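Local coordinates for protein beta-galacturonidase (Eisenbergiella tayi, PDB 6NCW) that hydrolyses terminal beta-linked galacturonic acid residues as a glycoside hydrolase of family 2, probably with the retaining mechanism of that family, at residues 252-257 / 263-268. Residues are numbered along the deposited sequence; the frame is centred on the assembly and turned at random.
Sequences GFREIR and ILLNGR
L264 N gives its hydrogen to R257 O at 2.7 Å, and R257 N returns the bond to L264 O at 3.1 Å, closing an antiparallel hydrogen-bonded pair. One pair further on, I256 faces L265 in the non-hydrogen-bonded register, and E255 O accepts N266 N at 2.9 Å. There the ladder passes from backbone to side chain: N266 OD1 takes the place of a main-chain carbonyl and receives E255 N at 2.8 Å, its C=O directed almost straight at the donor. With CG beside its own backbone N and opposite the carbonyl carbon (chi1 -62°), N266 can carry OD1 back to that N-H; its ND2 bonds to W223 O. The hairpin of strands 256-259 and 262-265 illustrates how a barrel's sheet is extended, here through 268-276, the strand that runs parallel to 307-309 and 504-509; a type I' turn, L265 to R268, makes the link. On the face that carries R257 and L264, L264 CD1 lies over one side of the R257 guanidinium, 3.5 Å from R257 CZ. Within 252-257, R257 NE meets E255 OE2 at 2.9 Å in a salt bridge, approaching from above the carboxylate plane, while NH1 turns to E259. A water accepts G267 N and probably donates to E255 OE2. On the opposite face, with I256 and L265, I256 CD1 packs alongside I263 CG2 at 3.7 Å.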
loop_
_atom_site.group_PDB
_atom_site.type_symbol
_atom_site.label_atom_id
_atom_site.label_comp_id
_atom_site.label_asym_id
_atom_site.label_seq_id
_atom_site.Cartn_x
_atom_site.Cartn_y
_atom_site.Cartn_z
ATOM N N GLY A 252 -9.011 5.914 44.468
ATOM C CA GLY A 252 -10.431 5.996 44.181
ATOM C C GLY A 252 -11.154 4.992 45.054
ATOM O O GLY A 252 -10.608 3.946 45.411
ATOM N N PHE A 253 -12.375 5.342 45.438
ATOM C CA PHE A 253 -13.189 4.512 46.331
ATOM C C PHE A 253 -14.078 3.621 45.466
ATOM O O PHE A 253 -15.136 4.047 44.995
ATOM C CB PHE A 253 -14.020 5.380 47.282
ATOM C CG PHE A 253 -13.222 5.986 48.426
ATOM C CD1 PHE A 253 -13.227 5.399 49.686
ATOM C CD2 PHE A 253 -12.477 7.150 48.241
ATOM C CE1 PHE A 253 -12.492 5.954 50.741
ATOM C CE2 PHE A 253 -11.735 7.703 49.286
ATOM C CZ PHE A 253 -11.745 7.103 50.536
ATOM N N ARG A 254 -13.642 2.386 45.228
ATOM C CA ARG A 254 -14.467 1.409 44.537
ATOM C C ARG A 254 -14.204 0.036 45.128
ATOM O O ARG A 254 -13.112 -0.244 45.625
ATOM C CB ARG A 254 -14.202 1.390 43.017
ATOM C CG ARG A 254 -12.732 1.174 42.620
ATOM C CD ARG A 254 -12.497 -0.257 42.272
ATOM N NE ARG A 254 -11.094 -0.596 42.054
ATOM C CZ ARG A 254 -10.321 -1.193 42.953
ATOM N NH1 ARG A 254 -10.797 -1.492 44.155
ATOM N NH2 ARG A 254 -9.071 -1.502 42.645
ATOM N N GLU A 255 -15.208 -0.827 45.048
ATOM C CA GLU A 255 -15.084 -2.208 45.485
ATOM C C GLU A 255 -15.070 -3.124 44.268
ATOM O O GLU A 255 -15.886 -2.967 43.356
ATOM C CB GLU A 255 -16.234 -2.597 46.419
ATOM C CG GLU A 255 -16.127 -4.008 46.948
ATOM C CD GLU A 255 -17.344 -4.413 47.796
ATOM O OE1 GLU A 255 -17.196 -4.489 49.037
ATOM O OE2 GLU A 255 -18.444 -4.634 47.222
ATOM N N ILE A 256 -14.157 -4.085 44.262
ATOM C CA ILE A 256 -14.140 -5.118 43.242
ATOM C C ILE A 256 -14.162 -6.457 43.965
ATOM O O ILE A 256 -13.300 -6.728 44.807
ATOM C CB ILE A 256 -12.927 -5.000 42.301
ATOM C CG1 ILE A 256 -12.980 -6.099 41.253
ATOM C CG2 ILE A 256 -11.611 -5.088 43.051
ATOM C CD1 ILE A 256 -14.036 -5.850 40.225
ATOM N N ARG A 257 -15.176 -7.267 43.684
ATOM C CA ARG A 257 -15.242 -8.602 44.262
ATOM C C ARG A 257 -16.005 -9.499 43.301
ATOM O O ARG A 257 -16.721 -9.020 42.419
ATOM C CB ARG A 257 -15.893 -8.594 45.659
ATOM C CG ARG A 257 -17.244 -7.929 45.724
ATOM C CD ARG A 257 -17.862 -7.946 47.139
ATOM N NE ARG A 257 -19.213 -7.389 47.089
ATOM C CZ ARG A 257 -20.328 -8.116 47.025
ATOM N NH1 ARG A 257 -20.267 -9.447 47.031
ATOM N NH2 ARG A 257 -21.510 -7.508 46.958
ATOM N N ILE A 263 -18.660 -10.704 38.311
ATOM C CA ILE A 263 -17.645 -9.746 38.734
ATOM C C ILE A 263 -18.379 -8.467 39.111
ATOM O O ILE A 263 -19.036 -7.850 38.268
ATOM C CB ILE A 263 -16.619 -9.486 37.622
ATOM C CG1 ILE A 263 -15.992 -10.791 37.135
ATOM C CG2 ILE A 263 -15.522 -8.559 38.110
ATOM C CD1 ILE A 263 -15.072 -10.590 35.912
ATOM N N LEU A 264 -18.278 -8.067 40.375
ATOM C CA LEU A 264 -19.066 -6.963 40.901
ATOM C C LEU A 264 -18.169 -5.755 41.127
ATOM O O LEU A 264 -17.177 -5.840 41.855
ATOM C CB LEU A 264 -19.759 -7.354 42.203
ATOM C CG LEU A 264 -20.746 -8.517 42.247
ATOM C CD1 LEU A 264 -21.195 -8.712 43.688
ATOM C CD2 LEU A 264 -21.936 -8.255 41.337
ATOM N N LEU A 265 -18.532 -4.629 40.526
ATOM C CA LEU A 265 -17.876 -3.354 40.787
ATOM C C LEU A 265 -18.862 -2.451 41.519
ATOM O O LEU A 265 -19.905 -2.100 40.962
ATOM C CB LEU A 265 -17.414 -2.712 39.483
ATOM C CG LEU A 265 -16.929 -1.281 39.559
ATOM C CD1 LEU A 265 -15.601 -1.211 40.284
ATOM C CD2 LEU A 265 -16.819 -0.747 38.161
ATOM N N ASN A 266 -18.543 -2.081 42.762
ATOM C CA ASN A 266 -19.469 -1.285 43.580
ATOM C C ASN A 266 -20.856 -1.916 43.623
ATOM O O ASN A 266 -21.872 -1.217 43.624
ATOM C CB ASN A 266 -19.573 0.155 43.080
ATOM C CG ASN A 266 -18.259 0.879 43.154
ATOM O OD1 ASN A 266 -17.385 0.486 43.917
ATOM N ND2 ASN A 266 -18.099 1.922 42.348
ATOM N N GLY A 267 -20.904 -3.245 43.616
ATOM C CA GLY A 267 -22.148 -3.963 43.733
ATOM C C GLY A 267 -22.861 -4.257 42.436
ATOM O O GLY A 267 -23.907 -4.920 42.467
ATOM N N ARG A 268 -22.348 -3.797 41.297
ATOM C CA ARG A 268 -23.021 -3.966 40.011
ATOM C C ARG A 268 -22.304 -5.017 39.171
ATOM O O ARG A 268 -21.075 -5.114 39.209
ATOM C CB ARG A 268 -23.080 -2.636 39.248
ATOM C CG ARG A 268 -23.572 -1.491 40.111
ATOM C CD ARG A 268 -23.798 -0.229 39.299
ATOM N NE ARG A 268 -24.824 -0.439 38.281
ATOM C CZ ARG A 268 -25.163 0.467 37.372
ATOM N NH1 ARG A 268 -24.556 1.653 37.354
ATOM N NH2 ARG A 268 -26.101 0.184 36.476
HETATM O O HOH W 1 -18.633 -4.676 44.280
#